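Local coordinates for cobalamin biosynthesis protein CobN (Mycobacterium tuberculosis, PDB 7C6O) that serves as the large, catalytic subunit of cobaltochelatase, the enzyme that inserts cobalt into the corrin ring during cobalamin biosynthesis, at residues L657-A661 and K662-D666; Q1177-T1180 and F1181-S1185; R456-F459 and A460-P463; Y207-A210 and L211-I215. All coordinates share one frame; numbering follows the deposited sequence. Where two conformers were deposited one is given.

Contact 1 of 4, residues L657-A661 and K662-D666; sequences LIRAA and KMDHD
Ile-658 and Met-663 meet where helix 647-660 ends, and they show how a chain can stop a helix while still using the carbonyls of Ile-658 and Arg-659. The N of Met-663 reaches back to Ile-658 O at 2.9 Å, while the N of Lys-662 bonds to Arg-659 O at 3.2 Å. The apolar side closes over this pair. In Ile-658, chi1 of -74° sets CG1 beside the backbone N and CG2 anti to it, and CG2 lies 4.0 Å from Met-663 CB; Met-663 CE touches Ala-661 CB at 3.8 Å. Leu-629 and Trp-688 from neighbouring helices also pack on Met-663, which is buried.

The other side is polar and looser. Arg-659, folded at chi2 and chi3, brings NH1 to Asp-664 OD2 at 3.0 Å; in this salt bridge NH1 comes from the syn side, tilted out of the carboxylate plane, and the two planes stand 85° apart. Lys-662 curls back so that NZ donates to a water 3.0 Å away. That water also lies in hydrogen-bonding range of Arg-659 O and Asp-664 OD1, so a single solvent molecule joins Arg-659 O to the side chains of Lys-662 and Asp-664. The carboxylate may ease the closeness of the lysine and arginine charges.

Positive phi at Lys-662 (65°) and the two backward bonds make a Schellman motif, with the usual apolar contact between Ile-658 and Met-663.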
loop_
_atom_site.group_PDB
_atom_site.type_symbol
_atom_site.label_atom_id
_atom_site.label_comp_id
_atom_site.label_asym_id
_atom_site.label_seq_id
_atom_site.Cartn_x
_atom_site.Cartn_y
_atom_site.Cartn_z
ATOM N N LEU A 657 5.945 -4.423 46.337
ATOM C CA LEU A 657 5.604 -5.181 45.137
ATOM C C LEU A 657 6.126 -4.492 43.881
ATOM O O LEU A 657 6.722 -5.136 43.011
ATOM C CB LEU A 657 4.091 -5.380 45.052
ATOM C CG LEU A 657 3.581 -6.058 43.775
ATOM C CD1 LEU A 657 4.273 -7.400 43.548
ATOM C CD2 LEU A 657 2.076 -6.238 43.842
ATOM N N ILE A 658 5.911 -3.178 43.775
ATOM C CA ILE A 658 6.363 -2.428 42.603
ATOM C C ILE A 658 7.871 -2.568 42.426
ATOM O O ILE A 658 8.364 -2.824 41.321
ATOM C CB ILE A 658 5.940 -0.951 42.717
ATOM C CG1 ILE A 658 4.435 -0.806 42.470
ATOM C CG2 ILE A 658 6.731 -0.078 41.746
ATOM C CD1 ILE A 658 3.902 0.604 42.683
ATOM N N ARG A 659 8.625 -2.421 43.519
ATOM C CA ARG A 659 10.077 -2.543 43.436
ATOM C C ARG A 659 10.496 -3.975 43.126
ATOM O O ARG A 659 11.370 -4.201 42.281
ATOM C CB ARG A 659 10.720 -2.069 44.742
ATOM C CG ARG A 659 10.661 -0.563 44.959
ATOM C CD ARG A 659 11.734 0.153 44.153
ATOM N NE ARG A 659 13.057 -0.020 44.747
ATOM C CZ ARG A 659 14.197 0.311 44.148
ATOM N NH1 ARG A 659 14.182 0.832 42.928
ATOM N NH2 ARG A 659 15.355 0.118 44.768
ATOM N N ALA A 660 9.876 -4.953 43.789
ATOM C CA ALA A 660 10.279 -6.345 43.608
ATOM C C ALA A 660 10.006 -6.828 42.187
ATOM O O ALA A 660 10.782 -7.620 41.636
ATOM C CB ALA A 660 9.562 -7.233 44.627
ATOM N N ALA A 661 8.919 -6.364 41.577
ATOM C CA ALA A 661 8.543 -6.778 40.231
ATOM C C ALA A 661 9.134 -5.891 39.142
ATOM O O ALA A 661 8.827 -6.103 37.962
ATOM C CB ALA A 661 7.017 -6.802 40.094
ATOM N N LYS A 662 9.968 -4.913 39.504
ATOM C CA LYS A 662 10.599 -3.975 38.572
ATOM C C LYS A 662 9.585 -3.076 37.872
ATOM O O LYS A 662 9.873 -2.531 36.800
ATOM C CB LYS A 662 11.456 -4.700 37.524
ATOM C CG LYS A 662 12.430 -5.713 38.102
ATOM C CD LYS A 662 13.367 -5.076 39.105
ATOM C CE LYS A 662 14.321 -4.103 38.438
ATOM N NZ LYS A 662 15.193 -3.441 39.446
ATOM N N MET A 663 8.397 -2.899 38.451
ATOM C CA MET A 663 7.403 -2.032 37.831
ATOM C C MET A 663 7.763 -0.558 37.936
ATOM O O MET A 663 7.163 0.257 37.227
ATOM C CB MET A 663 6.031 -2.270 38.451
ATOM C CG MET A 663 5.480 -3.654 38.181
ATOM S SD MET A 663 4.032 -3.965 39.198
ATOM C CE MET A 663 3.639 -5.643 38.707
ATOM N N ASP A 664 8.720 -0.198 38.795
ATOM C CA ASP A 664 9.214 1.171 38.806
ATOM C C ASP A 664 9.862 1.541 37.479
ATOM O O ASP A 664 9.940 2.729 37.149
ATOM C CB ASP A 664 10.197 1.374 39.964
ATOM C CG ASP A 664 11.301 0.336 39.988
ATOM O OD1 ASP A 664 11.075 -0.801 39.523
ATOM O OD2 ASP A 664 12.400 0.659 40.485
ATOM N N HIS A 665 10.315 0.550 36.710
ATOM C CA HIS A 665 10.777 0.816 35.352
ATOM C C HIS A 665 9.606 1.156 34.437
ATOM O O HIS A 665 9.642 2.156 33.710
ATOM C CB HIS A 665 11.557 -0.389 34.822
ATOM C CG HIS A 665 12.113 -0.191 33.445
ATOM N ND1 HIS A 665 11.824 -1.038 32.397
ATOM C CD2 HIS A 665 12.934 0.761 32.944
ATOM C CE1 HIS A 665 12.448 -0.619 31.310
ATOM N NE2 HIS A 665 13.126 0.472 31.614
ATOM N N ASP A 666 8.552 0.330 34.464
ATOM C CA ASP A 666 7.349 0.618 33.686
ATOM C C ASP A 666 6.792 1.994 34.019
ATOM O O ASP A 666 6.341 2.726 33.128
ATOM C CB ASP A 666 6.277 -0.439 33.953
ATOM C CG ASP A 666 6.773 -1.845 33.737
ATOM O OD1 ASP A 666 7.730 -2.254 34.427
ATOM O OD2 ASP A 666 6.187 -2.550 32.890
HETATM O O HOH W 1 13.034 -2.259 41.205
#

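Contact 2 of 4, residues Q1177-T1180 and F1181-S1185; sequences QNRT and FMTES
Asn-1178 O receives Met-1182 N at 2.8 Å, and the same four-residue spacing links Gln-1177 to Phe-1181, Arg-1179 to Thr-1183 and Thr-1180 to Glu-1184, so the two segments form one regular alpha-helix. Over this backbone, a side-chain hydroxyl doubles one of the routine bonds. Thr-1183 holds OG1 anti to its own carbonyl carbon (chi1 -61°), and the hydroxyl donates to Arg-1179 O at 2.8 Å. Its backbone N bonds to the same oxygen from the opposite face of the carbonyl plane, so two bonds grip one acceptor. Met-1182 runs alongside Asn-1178, with CG close against Asn-1178 O at 3.1 Å and 3.8 Å from Asn-1178 ND2. The amide itself is held from outside the pair, ND2 by Tyr-1172 O and OD1 by Arg-1133. Phe-1181 lays CB against Asn-1178 O at 3.6 Å, and that same oxygen lies at an edge of the ring, near its plane.

Met-1182 then packs on Leu-1190 and Met-1193 of helix 1187-1203. Together with Phe-1181 it also meets Ala-1140 of helix 1136-1157, while Arg-1179 pairs with Glu-1223 of helix 1211-1226, so helix 1176-1185 sits within a largely helical neighbourhood.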
loop_
_atom_site.group_PDB
_atom_site.type_symbol
_atom_site.label_atom_id
_atom_site.label_comp_id
_atom_site.label_asym_id
_atom_site.label_seq_id
_atom_site.Cartn_x
_atom_site.Cartn_y
_atom_site.Cartn_z
ATOM N N GLN A 1177 8.475 -26.004 29.279
ATOM C CA GLN A 1177 7.332 -26.153 28.385
ATOM C C GLN A 1177 7.570 -25.449 27.055
ATOM O O GLN A 1177 7.282 -26.008 25.990
ATOM C CB GLN A 1177 6.064 -25.620 29.053
ATOM C CG GLN A 1177 4.811 -25.787 28.202
ATOM C CD GLN A 1177 3.560 -25.274 28.890
ATOM O OE1 GLN A 1177 3.627 -24.682 29.966
ATOM N NE2 GLN A 1177 2.408 -25.502 28.268
ATOM N N ASN A 1178 8.096 -24.223 27.089
ATOM C CA ASN A 1178 8.303 -23.501 25.839
ATOM C C ASN A 1178 9.480 -24.071 25.059
ATOM O O ASN A 1178 9.442 -24.125 23.825
ATOM C CB ASN A 1178 8.507 -22.013 26.109
ATOM C CG ASN A 1178 8.025 -21.154 24.960
ATOM O OD1 ASN A 1178 6.828 -21.100 24.680
ATOM N ND2 ASN A 1178 8.954 -20.488 24.279
ATOM N N ARG A 1179 10.534 -24.505 25.758
ATOM C CA ARG A 1179 11.670 -25.120 25.078
ATOM C C ARG A 1179 11.255 -26.388 24.341
ATOM O O ARG A 1179 11.671 -26.618 23.200
ATOM C CB ARG A 1179 12.781 -25.433 26.078
ATOM C CG ARG A 1179 13.865 -26.326 25.506
ATOM C CD ARG A 1179 15.196 -25.611 25.454
ATOM N NE ARG A 1179 15.937 -25.750 26.702
ATOM C CZ ARG A 1179 17.013 -26.515 26.845
ATOM N NH1 ARG A 1179 17.480 -27.205 25.813
ATOM N NH2 ARG A 1179 17.629 -26.583 28.016
ATOM N N THR A 1180 10.446 -27.231 24.987
ATOM C CA THR A 1180 9.948 -28.435 24.330
ATOM C C THR A 1180 9.142 -28.090 23.086
ATOM O O THR A 1180 9.296 -28.730 22.038
ATOM C CB THR A 1180 9.099 -29.250 25.306
ATOM O OG1 THR A 1180 9.928 -29.745 26.364
ATOM C CG2 THR A 1180 8.431 -30.421 24.593
ATOM N N PHE A 1181 8.276 -27.079 23.187
ATOM C CA PHE A 1181 7.499 -26.645 22.031
ATOM C C PHE A 1181 8.404 -26.128 20.920
ATOM O O PHE A 1181 8.236 -26.489 19.748
ATOM C CB PHE A 1181 6.494 -25.574 22.458
ATOM C CG PHE A 1181 5.952 -24.763 21.317
ATOM C CD1 PHE A 1181 5.022 -25.305 20.444
ATOM C CD2 PHE A 1181 6.372 -23.458 21.117
ATOM C CE1 PHE A 1181 4.524 -24.562 19.390
ATOM C CE2 PHE A 1181 5.872 -22.708 20.065
ATOM C CZ PHE A 1181 4.947 -23.263 19.202
ATOM N N MET A 1182 9.372 -25.274 21.270
ATOM C CA MET A 1182 10.301 -24.750 20.272
ATOM C C MET A 1182 11.090 -25.869 19.607
ATOM O O MET A 1182 11.284 -25.862 18.387
ATOM C CB MET A 1182 11.261 -23.746 20.914
ATOM C CG MET A 1182 10.617 -22.483 21.467
ATOM S SD MET A 1182 9.970 -21.365 20.209
ATOM C CE MET A 1182 11.392 -21.186 19.131
ATOM N N THR A 1183 11.555 -26.841 20.394
ATOM C CA THR A 1183 12.380 -27.911 19.840
ATOM C C THR A 1183 11.596 -28.766 18.848
ATOM O O THR A 1183 12.128 -29.166 17.807
ATOM C CB THR A 1183 12.940 -28.771 20.974
ATOM O OG1 THR A 1183 13.762 -27.960 21.823
ATOM C CG2 THR A 1183 13.767 -29.926 20.421
ATOM N N GLU A 1184 10.325 -29.043 19.147
ATOM C CA GLU A 1184 9.539 -29.902 18.268
ATOM C C GLU A 1184 9.090 -29.166 17.010
ATOM O O GLU A 1184 9.183 -29.711 15.904
ATOM C CB GLU A 1184 8.338 -30.459 19.031
ATOM C CG GLU A 1184 8.725 -31.358 20.199
ATOM C CD GLU A 1184 7.545 -31.731 21.077
ATOM O OE1 GLU A 1184 6.483 -31.081 20.961
ATOM O OE2 GLU A 1184 7.680 -32.673 21.885
ATOM N N SER A 1185 8.610 -27.929 17.150
ATOM C CA SER A 1185 8.017 -27.215 16.023
ATOM C C SER A 1185 9.002 -26.366 15.229
ATOM O O SER A 1185 8.836 -26.230 14.011
ATOM C CB SER A 1185 6.873 -26.318 16.510
ATOM O OG SER A 1185 5.738 -27.090 16.860
#

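Contact 3 of 4, residues R456-F459 and A460-P463; sequences RDWF and ATLP
Ala-460 N bonds to Arg-456 O at 2.9 Å in the last regular turn of helix 452-459, after which the chain tightens into a type I beta turn from Phe-459 to Leu-462. That turn is closed by Leu-462 N on Phe-459 O at 3.2 Å.

Thr-461 ties the turn back to the helix. With OG1 between the backbone N and the carbonyl carbon (chi1 71°), its hydroxyl donates to Trp-458 O at 2.7 Å and lies in the plane of that carbonyl. Thr-461 N uses the same oxygen at 2.9 Å, but arrives from 55° out of the plane. One acceptor thus takes two bonds from one residue, which should fix the rotation of the threonine about its first torsion. The methyl CG2 is left against Asp-457 O.

Leu-462 then folds back against the indole. Its CD1 sits over one face of the six-membered ring of Trp-458, offset toward the rim, in a CH-pi contact 4.0 Å from the ring centroid; the nearest ring atom, Trp-458 CH2, is 3.6 Å from CD1. The same methyl meets Phe-459 CD1 at 4.0 Å, the two side chains crossing at about a right angle. Further out, Leu-533 and Arg-537 touch Trp-458, and His-530 meets Phe-459 edge-to-face.

The chemistry therefore divides: hydrogen bonds set the path of the turn, and the leucine, chiefly through CD1, meets both aromatic side chains and ties the linker before helix 464-474 back to the helix it has just left.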
loop_
_atom_site.group_PDB
_atom_site.type_symbol
_atom_site.label_atom_id
_atom_site.label_comp_id
_atom_site.label_asym_id
_atom_site.label_seq_id
_atom_site.Cartn_x
_atom_site.Cartn_y
_atom_site.Cartn_z
ATOM N N ARG A 456 21.638 -17.979 -19.946
ATOM C CA ARG A 456 22.235 -16.866 -20.676
ATOM C C ARG A 456 21.394 -16.480 -21.887
ATOM O O ARG A 456 21.266 -15.294 -22.209
ATOM C CB ARG A 456 23.659 -17.224 -21.107
ATOM C CG ARG A 456 24.416 -16.073 -21.747
ATOM C CD ARG A 456 25.796 -16.511 -22.193
ATOM N NE ARG A 456 25.747 -17.369 -23.373
ATOM C CZ ARG A 456 26.594 -18.367 -23.599
ATOM N NH1 ARG A 456 27.544 -18.642 -22.714
ATOM N NH2 ARG A 456 26.487 -19.096 -24.702
ATOM N N ASP A 457 20.814 -17.471 -22.574
ATOM C CA ASP A 457 19.962 -17.167 -23.720
ATOM C C ASP A 457 18.778 -16.296 -23.314
ATOM O O ASP A 457 18.397 -15.377 -24.048
ATOM C CB ASP A 457 19.477 -18.459 -24.382
ATOM C CG ASP A 457 20.568 -19.156 -25.182
ATOM O OD1 ASP A 457 21.583 -18.506 -25.517
ATOM O OD2 ASP A 457 20.404 -20.358 -25.483
ATOM N N TRP A 458 18.185 -16.561 -22.145
ATOM C CA TRP A 458 17.122 -15.687 -21.657
ATOM C C TRP A 458 17.689 -14.366 -21.155
ATOM O O TRP A 458 17.147 -13.295 -21.450
ATOM C CB TRP A 458 16.319 -16.359 -20.540
ATOM C CG TRP A 458 15.507 -15.342 -19.782
ATOM C CD1 TRP A 458 14.311 -14.807 -20.157
ATOM C CD2 TRP A 458 15.860 -14.706 -18.546
ATOM N NE1 TRP A 458 13.886 -13.889 -19.224
ATOM C CE2 TRP A 458 14.821 -13.807 -18.226
ATOM C CE3 TRP A 458 16.951 -14.815 -17.675
ATOM C CZ2 TRP A 458 14.837 -13.024 -17.072
ATOM C CZ3 TRP A 458 16.965 -14.035 -16.529
ATOM C CH2 TRP A 458 15.914 -13.150 -16.239
ATOM N N PHE A 459 18.770 -14.430 -20.375
ATOM C CA PHE A 459 19.355 -13.224 -19.795
ATOM C C PHE A 459 19.687 -12.200 -20.874
ATOM O O PHE A 459 19.511 -10.991 -20.672
ATOM C CB PHE A 459 20.599 -13.611 -18.990
ATOM C CG PHE A 459 21.172 -12.500 -18.157
ATOM C CD1 PHE A 459 20.516 -12.052 -17.021
ATOM C CD2 PHE A 459 22.389 -11.931 -18.489
ATOM C CE1 PHE A 459 21.054 -11.037 -16.246
ATOM C CE2 PHE A 459 22.933 -10.917 -17.718
ATOM C CZ PHE A 459 22.264 -10.470 -16.596
ATOM N N ALA A 460 20.123 -12.672 -22.045
ATOM C CA ALA A 460 20.525 -11.784 -23.129
ATOM C C ALA A 460 19.353 -11.045 -23.765
ATOM O O ALA A 460 19.576 -10.045 -24.455
ATOM C CB ALA A 460 21.275 -12.577 -24.199
ATOM N N THR A 461 18.117 -11.510 -23.568
ATOM C CA THR A 461 16.964 -10.811 -24.122
ATOM C C THR A 461 16.533 -9.622 -23.277
ATOM O O THR A 461 15.642 -8.876 -23.695
ATOM C CB THR A 461 15.775 -11.763 -24.285
ATOM O OG1 THR A 461 15.245 -12.102 -22.998
ATOM C CG2 THR A 461 16.204 -13.034 -25.007
ATOM N N LEU A 462 17.136 -9.429 -22.111
ATOM C CA LEU A 462 16.798 -8.318 -21.238
ATOM C C LEU A 462 17.482 -7.037 -21.705
ATOM O O LEU A 462 18.507 -7.083 -22.388
ATOM C CB LEU A 462 17.214 -8.642 -19.807
ATOM C CG LEU A 462 16.530 -9.852 -19.173
ATOM C CD1 LEU A 462 17.140 -10.153 -17.814
ATOM C CD2 LEU A 462 15.032 -9.611 -19.051
ATOM N N PRO A 463 16.932 -5.875 -21.350
ATOM C CA PRO A 463 17.598 -4.613 -21.699
ATOM C C PRO A 463 18.962 -4.509 -21.033
ATOM O O PRO A 463 19.157 -4.959 -19.901
ATOM C CB PRO A 463 16.638 -3.541 -21.171
ATOM C CG PRO A 463 15.324 -4.233 -21.007
ATOM C CD PRO A 463 15.644 -5.655 -20.670
#

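Contact 4 of 4, residues Y207-A210 and L211-I215; sequences YVEA and LCRAI
Glu-209 reaches across the side chain of Arg-213 one turn further along helix 206-217, its OE2 taking the NE of the arginine at 2.8 Å. The bond uses the anti lone pair of OE2, and NE–H is the group that donates; OE2 meets the guanidinium at its edge, tilted 20° from the guanidinium plane. The carboxylate and guanidinium planes stand 80° apart. Arg-213 is fully extended from CG to NE, whereas Glu-209 bends at chi2 (68°) after placing CG anti to its backbone N, and that bend carries the acid over to its partner. The other oxygen, OE1, is claimed by Arg-181, so the two oxygens serve two arginines.

Helix 206-217 connects strand 190-196 to the parallel strand 221-227, a beta-alpha-beta crossover in a mixed sheet, and its other face turns to those strands. There Val-208 and Cys-212 pack one turn apart, Val-208 CG1 lying 4.2 Å from Cys-212 SG, with Pro-224 against both. Along the backbone, the N of Cys-212 bonds to Val-208 O at 2.9 Å and Arg-213 N to Glu-209 O at 2.9 Å. Ala-210 and Ala-214 both touch Cys-346 of helix 343-361.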
loop_
_atom_site.group_PDB
_atom_site.type_symbol
_atom_site.label_atom_id
_atom_site.label_comp_id
_atom_site.label_asym_id
_atom_site.label_seq_id
_atom_site.Cartn_x
_atom_site.Cartn_y
_atom_site.Cartn_z
ATOM N N TYR A 207 -2.317 2.870 -31.209
ATOM C CA TYR A 207 -1.949 2.200 -29.963
ATOM C C TYR A 207 -2.826 0.981 -29.709
ATOM O O TYR A 207 -2.360 -0.005 -29.125
ATOM C CB TYR A 207 -2.010 3.179 -28.783
ATOM C CG TYR A 207 -3.395 3.615 -28.335
ATOM C CD1 TYR A 207 -3.904 3.216 -27.104
ATOM C CD2 TYR A 207 -4.182 4.440 -29.131
ATOM C CE1 TYR A 207 -5.165 3.620 -26.681
ATOM C CE2 TYR A 207 -5.443 4.847 -28.715
ATOM C CZ TYR A 207 -5.929 4.432 -27.491
ATOM O OH TYR A 207 -7.180 4.836 -27.082
ATOM N N VAL A 208 -4.082 1.020 -30.158
ATOM C CA VAL A 208 -4.967 -0.132 -30.016
ATOM C C VAL A 208 -4.570 -1.234 -30.989
ATOM O O VAL A 208 -4.570 -2.420 -30.640
ATOM C CB VAL A 208 -6.433 0.301 -30.212
ATOM C CG1 VAL A 208 -7.362 -0.906 -30.180
ATOM C CG2 VAL A 208 -6.834 1.316 -29.152
ATOM N N GLU A 209 -4.231 -0.860 -32.227
ATOM C CA GLU A 209 -3.793 -1.844 -33.212
ATOM C C GLU A 209 -2.564 -2.601 -32.726
ATOM O O GLU A 209 -2.468 -3.824 -32.894
ATOM C CB GLU A 209 -3.498 -1.151 -34.545
ATOM C CG GLU A 209 -2.882 -2.062 -35.594
ATOM C CD GLU A 209 -3.846 -3.126 -36.076
ATOM O OE1 GLU A 209 -5.071 -2.894 -35.992
ATOM O OE2 GLU A 209 -3.379 -4.193 -36.532
ATOM N N ALA A 210 -1.615 -1.890 -32.113
ATOM C CA ALA A 210 -0.399 -2.538 -31.639
ATOM C C ALA A 210 -0.706 -3.560 -30.554
ATOM O O ALA A 210 -0.133 -4.656 -30.545
ATOM C CB ALA A 210 0.588 -1.492 -31.129
ATOM N N LEU A 211 -1.606 -3.220 -29.629
ATOM C CA LEU A 211 -1.980 -4.174 -28.591
ATOM C C LEU A 211 -2.717 -5.366 -29.186
ATOM O O LEU A 211 -2.517 -6.506 -28.749
ATOM C CB LEU A 211 -2.832 -3.490 -27.521
ATOM C CG LEU A 211 -3.175 -4.364 -26.311
ATOM C CD1 LEU A 211 -1.910 -4.992 -25.732
ATOM C CD2 LEU A 211 -3.912 -3.564 -25.247
ATOM N N CYS A 212 -3.565 -5.125 -30.191
ATOM C CA CYS A 212 -4.245 -6.229 -30.864
ATOM C C CYS A 212 -3.248 -7.173 -31.525
ATOM O O CYS A 212 -3.400 -8.397 -31.452
ATOM C CB CYS A 212 -5.236 -5.690 -31.897
ATOM S SG CYS A 212 -6.722 -4.935 -31.201
ATOM N N ARG A 213 -2.220 -6.623 -32.180
ATOM C CA ARG A 213 -1.209 -7.474 -32.801
ATOM C C ARG A 213 -0.431 -8.268 -31.756
ATOM O O ARG A 213 -0.081 -9.431 -31.986
ATOM C CB ARG A 213 -0.264 -6.629 -33.654
ATOM C CG ARG A 213 -0.928 -6.032 -34.885
ATOM C CD ARG A 213 0.057 -5.264 -35.743
ATOM N NE ARG A 213 -0.607 -4.642 -36.885
ATOM C CZ ARG A 213 0.017 -3.925 -37.814
ATOM N NH1 ARG A 213 1.328 -3.736 -37.741
ATOM N NH2 ARG A 213 -0.672 -3.396 -38.817
ATOM N N ALA A 214 -0.159 -7.660 -30.598
ATOM C CA ALA A 214 0.515 -8.390 -29.529
ATOM C C ALA A 214 -0.358 -9.520 -28.997
ATOM O O ALA A 214 0.149 -10.592 -28.647
ATOM C CB ALA A 214 0.903 -7.432 -28.401
ATOM N N ILE A 215 -1.673 -9.293 -28.923
ATOM C CA ILE A 215 -2.596 -10.346 -28.502
ATOM C C ILE A 215 -2.567 -11.503 -29.491
ATOM O O ILE A 215 -2.545 -12.678 -29.099
ATOM C CB ILE A 215 -4.014 -9.770 -28.341
ATOM C CG1 ILE A 215 -4.070 -8.831 -27.134
ATOM C CG2 ILE A 215 -5.044 -10.887 -28.221
ATOM C CD1 ILE A 215 -5.326 -7.990 -27.079
#

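Overall arrangement
Contact 4 is the most buried of the four, a helix lying on a mixed sheet; contact 3 is a surface turn, and contacts 1 and 2 are partly buried. Contacts 1 and 3 each end a helix, whereas contacts 2 and 4 lie within one. The chemistry differs accordingly: charged pairs tie residues four or five apart in contacts 1 and 4, a threonine hydroxyl doubles a backbone bond in contacts 2 and 3, and a CH-pi contact across the two segments occurs in contact 3. Contacts 3 and 4 lie on one side of the chain's centre, their own centres about 24 Å apart, while contacts 1 and 4 lie on opposite sides, their centres about 71 Å apart.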